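Alpha-1,3-glucanase (Streptomyces thermodiastaticus, PDB 7C7D) hydrolyses alpha-1,3-glucan, probably by cleaving internal alpha-1,3-glucosidic linkages, as a thermostable glycoside hydrolase of family GH87. Local coordinates at residues 105-110 against 170-175; 243-249 against 268-273; 276-282 against 308-314; 426-431 against 460-466. The contacts are given in a common frame with arbitrary orientation. Where two conformers were deposited one is given. Residues are numbered along the deposited sequence.

Interaction 1: residues 105-110 against 170-175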
loop_
_atom_site.group_PDB
_atom_site.type_symbol
_atom_site.label_atom_id
_atom_site.label_comp_id
_atom_site.label_asym_id
_atom_site.label_seq_id
_atom_site.Cartn_x
_atom_site.Cartn_y
_atom_site.Cartn_z
ATOM N N VAL A 105 -16.559 -19.212 -4.544
ATOM C CA VAL A 105 -16.900 -17.789 -4.500
ATOM C C VAL A 105 -17.329 -17.417 -3.083
ATOM O O VAL A 105 -18.194 -18.098 -2.499
ATOM C CB VAL A 105 -18.012 -17.495 -5.519
ATOM C CG1 VAL A 105 -18.516 -16.092 -5.377
ATOM C CG2 VAL A 105 -17.496 -17.736 -6.930
ATOM N N PRO A 106 -16.749 -16.377 -2.474
ATOM C CA PRO A 106 -17.061 -16.052 -1.077
ATOM C C PRO A 106 -18.270 -15.151 -0.877
ATOM O O PRO A 106 -18.747 -15.037 0.262
ATOM C CB PRO A 106 -15.785 -15.326 -0.625
ATOM C CG PRO A 106 -15.345 -14.604 -1.863
ATOM C CD PRO A 106 -15.639 -15.559 -2.998
ATOM N N ARG A 107 -18.779 -14.524 -1.934
ATOM C CA ARG A 107 -19.839 -13.528 -1.830
ATOM C C ARG A 107 -20.345 -13.250 -3.237
ATOM O O ARG A 107 -19.708 -13.616 -4.226
ATOM C CB ARG A 107 -19.298 -12.228 -1.238
ATOM C CG ARG A 107 -18.362 -11.506 -2.205
ATOM C CD ARG A 107 -17.646 -10.356 -1.549
ATOM N NE ARG A 107 -18.510 -9.194 -1.377
ATOM C CZ ARG A 107 -18.270 -8.219 -0.510
ATOM N NH1 ARG A 107 -19.102 -7.192 -0.415
ATOM N NH2 ARG A 107 -17.191 -8.271 0.263
ATOM N N ALA A 108 -21.493 -12.578 -3.315
ATOM C CA ALA A 108 -22.019 -12.148 -4.605
ATOM C C ALA A 108 -20.982 -11.305 -5.327
ATOM O O ALA A 108 -20.412 -10.375 -4.752
ATOM C CB ALA A 108 -23.283 -11.319 -4.400
ATOM N N ALA A 109 -20.736 -11.634 -6.590
ATOM C CA ALA A 109 -19.698 -10.946 -7.338
ATOM C C ALA A 109 -20.013 -11.036 -8.822
ATOM O O ALA A 109 -20.699 -11.959 -9.272
ATOM C CB ALA A 109 -18.315 -11.540 -7.045
ATOM N N ASN A 110 -19.528 -10.043 -9.566
ATOM C CA ASN A 110 -19.610 -10.037 -11.020
ATOM C C ASN A 110 -18.285 -9.621 -11.641
ATOM O O ASN A 110 -18.227 -9.371 -12.851
ATOM C CB ASN A 110 -20.739 -9.122 -11.515
ATOM C CG ASN A 110 -20.538 -7.665 -11.119
ATOM O OD1 ASN A 110 -19.595 -7.320 -10.408
ATOM N ND2 ASN A 110 -21.435 -6.800 -11.583
ATOM N N GLY A 170 -19.195 -10.825 -16.802
ATOM C CA GLY A 170 -20.379 -10.922 -17.635
ATOM C C GLY A 170 -21.500 -11.727 -17.020
ATOM O O GLY A 170 -22.516 -11.968 -17.684
ATOM N N ARG A 171 -21.338 -12.127 -15.764
ATOM C CA ARG A 171 -22.233 -12.983 -15.010
ATOM C C ARG A 171 -22.160 -12.472 -13.581
ATOM O O ARG A 171 -21.193 -11.810 -13.200
ATOM C CB ARG A 171 -21.713 -14.428 -15.059
ATOM C CG ARG A 171 -22.723 -15.527 -14.814
ATOM C CD ARG A 171 -21.998 -16.800 -14.386
ATOM N NE ARG A 171 -22.874 -17.968 -14.380
ATOM C CZ ARG A 171 -22.778 -18.991 -15.226
ATOM N NH1 ARG A 171 -21.830 -19.014 -16.155
ATOM N NH2 ARG A 171 -23.633 -20.001 -15.136
ATOM N N ASP A 172 -23.179 -12.766 -12.788
ATOM C CA ASP A 172 -23.112 -12.504 -11.350
ATOM C C ASP A 172 -23.147 -13.824 -10.584
ATOM O O ASP A 172 -24.220 -14.365 -10.302
ATOM C CB ASP A 172 -24.160 -11.503 -10.868
ATOM C CG ASP A 172 -24.025 -10.146 -11.537
ATOM O OD1 ASP A 172 -23.997 -9.135 -10.804
ATOM O OD2 ASP A 172 -23.960 -10.079 -12.784
ATOM N N VAL A 173 -21.962 -14.330 -10.250
ATOM C CA VAL A 173 -21.819 -15.549 -9.462
ATOM C C VAL A 173 -22.213 -15.258 -8.021
ATOM O O VAL A 173 -22.358 -14.095 -7.628
ATOM C CB VAL A 173 -20.387 -16.106 -9.558
ATOM C CG1 VAL A 173 -20.034 -16.383 -11.006
ATOM C CG2 VAL A 173 -19.396 -15.124 -8.948
ATOM N N GLN A 174 -22.396 -16.308 -7.226
ATOM C CA GLN A 174 -22.823 -16.162 -5.843
ATOM C C GLN A 174 -21.998 -17.075 -4.947
ATOM O O GLN A 174 -21.298 -17.976 -5.414
ATOM C CB GLN A 174 -24.324 -16.425 -5.674
ATOM C CG GLN A 174 -25.123 -15.168 -5.396
ATOM C CD GLN A 174 -24.927 -14.683 -3.974
ATOM O OE1 GLN A 174 -24.326 -15.374 -3.148
ATOM N NE2 GLN A 174 -25.441 -13.498 -3.676
ATOM N N ALA A 175 -22.086 -16.822 -3.641
ATOM C CA ALA A 175 -21.331 -17.603 -2.670
ATOM C C ALA A 175 -21.666 -19.082 -2.805
ATOM O O ALA A 175 -22.838 -19.469 -2.829
ATOM C CB ALA A 175 -21.639 -17.119 -1.254
HETATM O O HOH W 1 -23.159 -13.193 -1.012
HETATM O O HOH W 2 -19.861 -8.747 -15.027
#
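V105 opens the first segment with its side chain directed at the other one: CG1 lies 3.8 Å from V173 CG2, and CB packs 3.3 Å from the carbonyl O of Q174. Its own carbonyl O accepts a CA-H...O contact from A175 CA at 3.2 Å. At P106 and R107 the side chains turn away; the P106 ring meets T60, V62 and F195, and the guanidinium of R107 bonds to T60, so these two residues tie the bend to neighbouring strands of the N-terminal domain. A108 CB, set sideways, lies 3.2 Å from Q174 NE2, while a water accepts from A108 N (2.9 Å) and donates to Q174 OE1 (3.3 Å). The same OE1 also accepts a hydrogen bond from A175 N (2.7 Å) within its own segment. A direct hydrogen bond follows, A109 N to V173 O (3.1 Å), in an antiparallel hydrogen-bonded pair whose A109 CB and V173 CG2 sit 4.2 Å apart beside V105. At N110 the chain turns a corner: CA approaches R171 O at 3.2 Å, OD1 bonds to V198, and a second water joins N110 O to G170 N, 2.8 Å from each. Backbone pairing, two water bridges, CA-H...O contacts and a small valine-alanine cluster thus make a short antiparallel join between the loop leading into strand 109-117 and strand 172-173, in the N-terminal beta domain of the GH87 catalytic unit.

Interaction 2: residues 243-249 against 268-273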
loop_
_atom_site.group_PDB
_atom_site.type_symbol
_atom_site.label_atom_id
_atom_site.label_comp_id
_atom_site.label_asym_id
_atom_site.label_seq_id
_atom_site.Cartn_x
_atom_site.Cartn_y
_atom_site.Cartn_z
ATOM N N PRO A 243 -17.382 9.236 -20.542
ATOM C CA PRO A 243 -18.214 8.064 -20.862
ATOM C C PRO A 243 -17.396 6.785 -20.824
ATOM O O PRO A 243 -16.160 6.829 -20.907
ATOM C CB PRO A 243 -18.698 8.352 -22.293
ATOM C CG PRO A 243 -18.487 9.817 -22.509
ATOM C CD PRO A 243 -17.312 10.195 -21.658
ATOM N N PRO A 244 -18.049 5.628 -20.710
ATOM C CA PRO A 244 -17.326 4.355 -20.824
ATOM C C PRO A 244 -16.463 4.319 -22.078
ATOM O O PRO A 244 -16.883 4.741 -23.158
ATOM C CB PRO A 244 -18.452 3.319 -20.893
ATOM C CG PRO A 244 -19.572 3.947 -20.131
ATOM C CD PRO A 244 -19.478 5.428 -20.402
ATOM N N GLY A 245 -15.251 3.815 -21.930
ATOM C CA GLY A 245 -14.324 3.760 -23.041
ATOM C C GLY A 245 -12.900 3.699 -22.539
ATOM O O GLY A 245 -12.639 3.617 -21.339
ATOM N N ASP A 246 -11.978 3.741 -23.498
ATOM C CA ASP A 246 -10.547 3.769 -23.231
ATOM C C ASP A 246 -9.986 5.039 -23.846
ATOM O O ASP A 246 -10.216 5.309 -25.029
ATOM C CB ASP A 246 -9.856 2.550 -23.847
ATOM C CG ASP A 246 -10.208 1.259 -23.134
ATOM O OD1 ASP A 246 -9.588 0.949 -22.092
ATOM O OD2 ASP A 246 -11.116 0.549 -23.613
ATOM N N TYR A 247 -9.259 5.821 -23.054
ATOM C CA TYR A 247 -8.791 7.135 -23.477
ATOM C C TYR A 247 -7.295 7.226 -23.263
ATOM O O TYR A 247 -6.824 7.130 -22.130
ATOM C CB TYR A 247 -9.469 8.236 -22.662
ATOM C CG TYR A 247 -10.964 8.205 -22.746
ATOM C CD1 TYR A 247 -11.714 7.410 -21.888
ATOM C CD2 TYR A 247 -11.633 8.973 -23.691
ATOM C CE1 TYR A 247 -13.091 7.376 -21.971
ATOM C CE2 TYR A 247 -13.005 8.949 -23.781
ATOM C CZ TYR A 247 -13.733 8.151 -22.916
ATOM O OH TYR A 247 -15.104 8.136 -23.012
ATOM N N ARG A 248 -6.550 7.438 -24.336
ATOM C CA ARG A 248 -5.118 7.674 -24.225
ATOM C C ARG A 248 -4.893 9.131 -23.842
ATOM O O ARG A 248 -5.388 10.036 -24.523
ATOM C CB ARG A 248 -4.435 7.362 -25.555
ATOM C CG ARG A 248 -2.936 7.629 -25.569
ATOM C CD ARG A 248 -2.238 6.794 -26.634
ATOM N NE ARG A 248 -2.553 7.249 -27.986
ATOM C CZ ARG A 248 -1.917 8.234 -28.611
ATOM N NH1 ARG A 248 -0.926 8.879 -28.009
ATOM N NH2 ARG A 248 -2.274 8.579 -29.841
ATOM N N ILE A 249 -4.167 9.359 -22.750
ATOM C CA ILE A 249 -3.806 10.700 -22.292
ATOM C C ILE A 249 -2.290 10.724 -22.129
ATOM O O ILE A 249 -1.767 10.268 -21.107
ATOM C CB ILE A 249 -4.505 11.074 -20.977
ATOM C CG1 ILE A 249 -6.026 10.983 -21.127
ATOM C CG2 ILE A 249 -4.078 12.464 -20.513
ATOM C CD1 ILE A 249 -6.635 12.162 -21.844
ATOM N N TYR A 268 -15.290 0.921 -16.184
ATOM C CA TYR A 268 -15.890 1.306 -17.459
ATOM C C TYR A 268 -15.197 2.477 -18.132
ATOM O O TYR A 268 -15.001 2.450 -19.351
ATOM C CB TYR A 268 -17.370 1.655 -17.259
ATOM C CG TYR A 268 -18.154 0.554 -16.601
ATOM C CD1 TYR A 268 -18.487 -0.603 -17.293
ATOM C CD2 TYR A 268 -18.550 0.661 -15.276
ATOM C CE1 TYR A 268 -19.204 -1.617 -16.686
ATOM C CE2 TYR A 268 -19.263 -0.346 -14.663
ATOM C CZ TYR A 268 -19.587 -1.481 -15.371
ATOM O OH TYR A 268 -20.299 -2.485 -14.751
ATOM N N SER A 269 -14.854 3.520 -17.380
ATOM C CA SER A 269 -14.187 4.700 -17.920
ATOM C C SER A 269 -12.708 4.594 -17.578
ATOM O O SER A 269 -12.320 4.784 -16.423
ATOM C CB SER A 269 -14.793 5.969 -17.329
ATOM O OG SER A 269 -16.195 6.016 -17.549
ATOM N N VAL A 270 -11.882 4.311 -18.581
ATOM C CA VAL A 270 -10.492 3.925 -18.355
ATOM C C VAL A 270 -9.577 4.885 -19.105
ATOM O O VAL A 270 -9.607 4.941 -20.341
ATOM C CB VAL A 270 -10.233 2.468 -18.769
ATOM C CG1 VAL A 270 -8.782 2.101 -18.498
ATOM C CG2 VAL A 270 -11.170 1.530 -18.014
ATOM N N VAL A 271 -8.773 5.637 -18.361
ATOM C CA VAL A 271 -7.742 6.508 -18.914
ATOM C C VAL A 271 -6.426 5.747 -18.905
ATOM O O VAL A 271 -6.040 5.164 -17.880
ATOM C CB VAL A 271 -7.626 7.801 -18.090
ATOM C CG1 VAL A 271 -6.331 8.542 -18.422
ATOM C CG2 VAL A 271 -8.853 8.689 -18.280
ATOM N N HIS A 272 -5.732 5.760 -20.043
ATOM C CA HIS A 272 -4.412 5.154 -20.181
ATOM C C HIS A 272 -3.406 6.296 -20.191
ATOM O O HIS A 272 -3.282 7.023 -21.180
ATOM C CB HIS A 272 -4.346 4.310 -21.447
ATOM C CG HIS A 272 -5.307 3.164 -21.432
ATOM N ND1 HIS A 272 -4.992 1.931 -20.901
ATOM C CD2 HIS A 272 -6.602 3.084 -21.822
ATOM C CE1 HIS A 272 -6.038 1.130 -21.000
ATOM N NE2 HIS A 272 -7.028 1.805 -21.554
ATOM N N SER A 273 -2.717 6.476 -19.069
ATOM C CA SER A 273 -1.776 7.573 -18.925
ATOM C C SER A 273 -0.734 7.197 -17.893
ATOM O O SER A 273 -1.054 6.564 -16.882
ATOM C CB SER A 273 -2.488 8.837 -18.448
ATOM O OG SER A 273 -1.586 9.920 -18.376
#
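Five backbone hydrogen bonds run between these parallel strands of the beta-helix, alternating in direction from one end to the other. G245 N donates to Y268 O (2.9 Å), V270 N to G245 O (2.9 Å), Y247 N to V270 O (2.9 Å), H272 N to Y247 O (2.7 Å) and I249 N to H272 O (3.0 Å). G245 and Y247 thus each use both their N and O towards 268-273, whereas D246 and R248 turn their backbone to P218 and S224. In the same way S269 and V271 serve the next turn, through A292 and I294. At the far end S273 OG donates to I249 O at 2.8 Å. Side chains extend the pattern: on the face bearing D246, V270, R248 and H272, the imidazole NE2 of H272 donates almost linearly to D246 OD1 (2.8 Å). On the other face, Y247 OH reaches back to P243 O at 2.7 Å, and S269 OG bonds to I242 and A264. The polar ends of R248 and Y268 find Q221 and S199. G245 has backbone angles at which a side chain would jam against the preceding carbonyl and crowd the Y247 ring. Apolar contact is modest, chiefly I249 CG1 to V271 CG1 at 3.7 Å. The chemistry implies a rung held mainly by directional polar bonds, with the His-carboxylate pair tying neighbouring turns together at a partly exposed surface.

Interaction 3: residues 276-282 against 308-314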
loop_
_atom_site.group_PDB
_atom_site.type_symbol
_atom_site.label_atom_id
_atom_site.label_comp_id
_atom_site.label_asym_id
_atom_site.label_seq_id
_atom_site.Cartn_x
_atom_site.Cartn_y
_atom_site.Cartn_z
ATOM N N PHE A 276 -0.662 11.760 -15.606
ATOM C CA PHE A 276 -2.031 12.222 -15.810
ATOM C C PHE A 276 -2.228 13.677 -15.391
ATOM O O PHE A 276 -2.583 14.524 -16.218
ATOM C CB PHE A 276 -3.015 11.280 -15.109
ATOM C CG PHE A 276 -4.452 11.665 -15.286
ATOM C CD1 PHE A 276 -5.034 11.680 -16.544
ATOM C CD2 PHE A 276 -5.217 12.027 -14.196
ATOM C CE1 PHE A 276 -6.362 12.033 -16.704
ATOM C CE2 PHE A 276 -6.543 12.385 -14.346
ATOM C CZ PHE A 276 -7.119 12.389 -15.603
ATOM N N ILE A 277 -2.023 13.989 -14.110
ATOM C CA ILE A 277 -2.085 15.358 -13.610
ATOM C C ILE A 277 -0.728 15.707 -13.022
ATOM O O ILE A 277 -0.189 14.948 -12.210
ATOM C CB ILE A 277 -3.207 15.539 -12.569
ATOM C CG1 ILE A 277 -4.574 15.465 -13.253
ATOM C CG2 ILE A 277 -3.049 16.860 -11.817
ATOM C CD1 ILE A 277 -5.741 15.322 -12.273
ATOM N N ASP A 278 -0.176 16.848 -13.434
ATOM C CA ASP A 278 1.122 17.295 -12.935
ATOM C C ASP A 278 1.076 18.814 -12.852
ATOM O O ASP A 278 1.107 19.501 -13.882
ATOM C CB ASP A 278 2.236 16.809 -13.865
ATOM C CG ASP A 278 3.632 17.037 -13.308
ATOM O OD1 ASP A 278 3.774 17.698 -12.258
ATOM O OD2 ASP A 278 4.597 16.542 -13.931
ATOM N N GLN A 279 0.977 19.345 -11.637
ATOM C CA GLN A 279 0.849 20.782 -11.459
ATOM C C GLN A 279 1.316 21.134 -10.059
ATOM O O GLN A 279 1.031 20.408 -9.105
ATOM C CB GLN A 279 -0.601 21.233 -11.669
ATOM C CG GLN A 279 -1.611 20.485 -10.807
ATOM C CD GLN A 279 -3.043 20.785 -11.192
ATOM O OE1 GLN A 279 -3.337 21.135 -12.330
ATOM N NE2 GLN A 279 -3.946 20.662 -10.233
ATOM N N THR A 280 2.042 22.240 -9.942
ATOM C CA THR A 280 2.570 22.624 -8.641
ATOM C C THR A 280 1.536 23.322 -7.781
ATOM O O THR A 280 1.717 23.406 -6.561
ATOM C CB THR A 280 3.798 23.519 -8.802
ATOM O OG1 THR A 280 3.447 24.668 -9.583
ATOM C CG2 THR A 280 4.929 22.765 -9.490
ATOM N N ASP A 281 0.453 23.806 -8.376
ATOM C CA ASP A 281 -0.526 24.551 -7.612
ATOM C C ASP A 281 -1.864 24.486 -8.332
ATOM O O ASP A 281 -1.941 24.139 -9.513
ATOM C CB ASP A 281 -0.051 25.988 -7.390
ATOM C CG ASP A 281 -0.859 26.711 -6.346
ATOM O OD1 ASP A 281 -1.275 27.852 -6.621
ATOM O OD2 ASP A 281 -1.104 26.133 -5.262
ATOM N N SER A 282 -2.918 24.796 -7.587
ATOM C CA SER A 282 -4.279 24.734 -8.097
ATOM C C SER A 282 -5.179 25.511 -7.150
ATOM O O SER A 282 -4.960 25.516 -5.935
ATOM C CB SER A 282 -4.750 23.277 -8.168
ATOM O OG SER A 282 -6.150 23.182 -8.325
ATOM N N PHE A 308 0.085 9.167 -11.341
ATOM C CA PHE A 308 -1.307 9.546 -11.581
ATOM C C PHE A 308 -1.540 11.009 -11.199
ATOM O O PHE A 308 -1.984 11.811 -12.027
ATOM C CB PHE A 308 -2.243 8.551 -10.873
ATOM C CG PHE A 308 -3.591 9.105 -10.462
ATOM C CD1 PHE A 308 -4.488 9.624 -11.393
ATOM C CD2 PHE A 308 -3.977 9.071 -9.129
ATOM C CE1 PHE A 308 -5.736 10.111 -10.996
ATOM C CE2 PHE A 308 -5.219 9.546 -8.728
ATOM C CZ PHE A 308 -6.103 10.065 -9.651
ATOM N N VAL A 309 -1.199 11.392 -9.968
ATOM C CA VAL A 309 -1.223 12.791 -9.552
ATOM C C VAL A 309 0.167 13.169 -9.067
ATOM O O VAL A 309 0.766 12.455 -8.255
ATOM C CB VAL A 309 -2.264 13.056 -8.448
ATOM C CG1 VAL A 309 -2.112 14.472 -7.906
ATOM C CG2 VAL A 309 -3.661 12.833 -8.996
ATOM N N ASN A 310 0.680 14.286 -9.578
ATOM C CA ASN A 310 1.981 14.810 -9.190
ATOM C C ASN A 310 1.796 16.273 -8.832
ATOM O O ASN A 310 1.529 17.096 -9.710
ATOM C CB ASN A 310 2.965 14.666 -10.347
ATOM C CG ASN A 310 4.394 14.835 -9.913
ATOM O OD1 ASN A 310 4.968 13.939 -9.301
ATOM N ND2 ASN A 310 4.991 15.976 -10.245
ATOM N N GLY A 311 1.940 16.598 -7.551
ATOM C CA GLY A 311 1.869 17.976 -7.114
ATOM C C GLY A 311 0.650 18.296 -6.273
ATOM O O GLY A 311 0.371 17.637 -5.262
ATOM N N SER A 312 -0.102 19.303 -6.693
ATOM C CA SER A 312 -1.128 19.913 -5.861
ATOM C C SER A 312 -2.496 19.819 -6.519
ATOM O O SER A 312 -2.660 20.207 -7.684
ATOM C CB SER A 312 -0.780 21.381 -5.614
ATOM O OG SER A 312 -1.890 22.093 -5.111
ATOM N N LEU A 313 -3.480 19.347 -5.751
ATOM C CA LEU A 313 -4.875 19.400 -6.154
ATOM C C LEU A 313 -5.604 20.585 -5.539
ATOM O O LEU A 313 -6.811 20.741 -5.755
ATOM C CB LEU A 313 -5.593 18.100 -5.792
ATOM C CG LEU A 313 -5.090 16.857 -6.523
ATOM C CD1 LEU A 313 -5.808 15.619 -6.004
ATOM C CD2 LEU A 313 -5.273 17.005 -8.028
ATOM N N GLY A 314 -4.893 21.435 -4.800
ATOM C CA GLY A 314 -5.479 22.601 -4.189
ATOM C C GLY A 314 -6.344 22.266 -2.993
ATOM O O GLY A 314 -6.496 21.105 -2.608
#
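This largely buried contact pairs two successive strands at one edge of the long parallel sheet of the beta-helix, where 277-279 is the outermost strand and 309-311 the next one in. Their axes run 4.7 Å apart and 4° from parallel. Backbone bonds alternate: I277 N to F308 O (3.0 Å), N310 N to I277 O (2.8 Å), Q279 N to N310 O (3.0 Å) and S312 N to Q279 O (2.9 Å). Side chains repeat the register, N310 ND2 donating to D278 OD1 at 2.9 Å while D278 OD2 holds H275; at the C-terminal end of the strands, Q279 NE2 donates to S312 O (2.9 Å). G311 is required by the path, since a CB there would clash with Q279 O. Before the strands, the F276 and F308 rings meet rim to rim, centroids 6.0 Å apart, both touching V293. I277 CG2 lies 4.4 Å from L313 CD2. V309 and F308 pass the packing on to L331 in the following strand. Like residues at like positions, here phenylalanine beside phenylalanine, and a side-chain hydrogen bond between equivalent positions of adjacent coils, D278 and N310, mark the right-handed parallel beta-helix, the pectate lyase-like fold.

Interaction 4: residues 426-431 against 460-466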
loop_
_atom_site.group_PDB
_atom_site.type_symbol
_atom_site.label_atom_id
_atom_site.label_comp_id
_atom_site.label_asym_id
_atom_site.label_seq_id
_atom_site.Cartn_x
_atom_site.Cartn_y
_atom_site.Cartn_z
ATOM N N ASN A 426 8.259 -6.534 3.686
ATOM C CA ASN A 426 9.504 -7.149 3.257
ATOM C C ASN A 426 10.720 -6.366 3.725
ATOM O O ASN A 426 10.599 -5.456 4.550
ATOM C CB ASN A 426 9.484 -7.312 1.741
ATOM C CG ASN A 426 8.461 -8.330 1.311
ATOM O OD1 ASN A 426 8.627 -9.514 1.578
ATOM N ND2 ASN A 426 7.388 -7.877 0.664
ATOM N N ALA A 427 11.890 -6.727 3.207
ATOM C CA ALA A 427 13.127 -6.130 3.676
ATOM C C ALA A 427 13.092 -4.622 3.493
ATOM O O ALA A 427 12.520 -4.095 2.532
ATOM C CB ALA A 427 14.316 -6.722 2.918
ATOM N N LEU A 428 13.711 -3.935 4.437
ATOM C CA LEU A 428 13.964 -2.497 4.486
ATOM C C LEU A 428 12.862 -1.749 5.219
ATOM O O LEU A 428 12.971 -0.528 5.367
ATOM C CB LEU A 428 14.272 -1.826 3.131
ATOM C CG LEU A 428 15.414 -2.467 2.335
ATOM C CD1 LEU A 428 15.621 -1.745 1.013
ATOM C CD2 LEU A 428 16.702 -2.477 3.139
ATOM N N GLY A 429 11.827 -2.433 5.709
ATOM C CA GLY A 429 10.771 -1.748 6.428
ATOM C C GLY A 429 10.059 -2.552 7.493
ATOM O O GLY A 429 10.465 -3.663 7.839
ATOM N N SER A 430 8.991 -1.949 8.005
ATOM C CA SER A 430 8.120 -2.431 9.066
ATOM C C SER A 430 6.684 -2.346 8.558
ATOM O O SER A 430 6.404 -1.737 7.520
ATOM C CB SER A 430 8.257 -1.521 10.296
ATOM O OG SER A 430 9.544 -1.634 10.877
ATOM N N GLY A 431 5.747 -2.935 9.303
ATOM C CA GLY A 431 4.345 -2.672 9.013
ATOM C C GLY A 431 4.017 -1.194 9.120
ATOM O O GLY A 431 3.466 -0.595 8.194
ATOM N N THR A 460 4.310 -8.909 9.331
ATOM C CA THR A 460 5.115 -7.731 9.039
ATOM C C THR A 460 6.400 -7.734 9.858
ATOM O O THR A 460 6.480 -8.341 10.932
ATOM C CB THR A 460 4.337 -6.416 9.250
ATOM O OG1 THR A 460 4.098 -6.174 10.646
ATOM C CG2 THR A 460 3.024 -6.420 8.467
ATOM N N GLY A 461 7.392 -7.013 9.345
ATOM C CA GLY A 461 8.764 -7.074 9.800
ATOM C C GLY A 461 9.604 -7.972 8.902
ATOM O O GLY A 461 9.095 -8.834 8.180
ATOM N N ALA A 462 10.919 -7.764 8.944
ATOM C CA ALA A 462 11.798 -8.442 7.992
ATOM C C ALA A 462 13.252 -8.198 8.364
ATOM O O ALA A 462 13.590 -7.191 8.991
ATOM C CB ALA A 462 11.563 -7.952 6.560
ATOM N N ILE A 463 14.117 -9.121 7.935
ATOM C CA ILE A 463 15.556 -8.909 8.053
ATOM C C ILE A 463 15.974 -7.779 7.128
ATOM O O ILE A 463 15.665 -7.795 5.930
ATOM C CB ILE A 463 16.327 -10.190 7.694
ATOM C CG1 ILE A 463 16.002 -11.306 8.674
ATOM C CG2 ILE A 463 17.832 -9.923 7.647
ATOM C CD1 ILE A 463 16.673 -11.147 10.015
ATOM N N ASN A 464 16.687 -6.798 7.673
ATOM C CA ASN A 464 17.342 -5.810 6.828
ATOM C C ASN A 464 18.686 -6.369 6.385
ATOM O O ASN A 464 19.548 -6.623 7.234
ATOM C CB ASN A 464 17.561 -4.497 7.570
ATOM C CG ASN A 464 18.005 -3.366 6.639
ATOM O OD1 ASN A 464 18.943 -3.526 5.860
ATOM N ND2 ASN A 464 17.348 -2.218 6.731
ATOM N N PRO A 465 18.912 -6.567 5.085
ATOM C CA PRO A 465 20.184 -7.152 4.635
ATOM C C PRO A 465 21.381 -6.262 4.882
ATOM O O PRO A 465 22.517 -6.747 4.806
ATOM C CB PRO A 465 19.959 -7.354 3.133
ATOM C CG PRO A 465 18.980 -6.286 2.774
ATOM C CD PRO A 465 18.054 -6.174 3.954
ATOM N N ASN A 466 21.170 -4.980 5.168
ATOM C CA ASN A 466 22.303 -4.107 5.422
ATOM C C ASN A 466 22.930 -4.369 6.798
ATOM O O ASN A 466 24.155 -4.243 6.922
ATOM C CB ASN A 466 21.909 -2.644 5.173
ATOM C CG ASN A 466 21.540 -2.369 3.701
ATOM O OD1 ASN A 466 22.305 -2.675 2.787
ATOM N ND2 ASN A 466 20.353 -1.804 3.481
HETATM O O HOH W 3 8.952 -5.710 6.870
#
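No direct hydrogen bond joins these two segments; a single water stands between their backbones instead. It donates to N426 O (2.9 Å) and G429 O (2.7 Å), and accepts a weak bond from G461 N (3.2 Å), whose other partner is T425 OG1. The two carbonyls belong to the first and last residues of a type II beta turn, with L428 at positive phi and a weak G429 N to N426 O bond of 3.5 Å. In the parallel beta-helix this turn lies in the loop between strands 415-423 and 432-435, and 460-466 follows strand 449-458 one coil later. A462 CB packs 3.3 Å from N426 O, and A427 CB lies 3.9 Å from P465 CD. L428 CD2 continues the apolar contact, 4.0 Å from the same P465 CD, and is in van der Waals contact with N464 ND2 and N466 ND2, 3.7 Å from each. An Asx turn, N466 N to N464 OD1 at 2.7 Å, shapes the chain around that proline, while N466 ND2 bonds to P154.

In the fold
Interaction 1 comes first along the chain, closing a loop of 59 residues within the N-terminal beta domain, which also carries the calcium site. The chain then enters the beta-helix, where interaction 2 joins ends only 18 residues apart and interaction 3 spans 25; they tie adjacent coils in two different parallel sheets at its start. All four contacts follow in series, none nesting or crossing. Interactions 2 and 3 touch: F276 CD1 packs 3.9 Å from V271 CG1 and 4.2 Å from I249 CG2. Interaction 1 has nearest atoms about 5 Å from interaction 2, without touching. Interaction 4, bridging 28 residues, joins loops of adjacent coils further along, its centre about 32 Å from that of interaction 3.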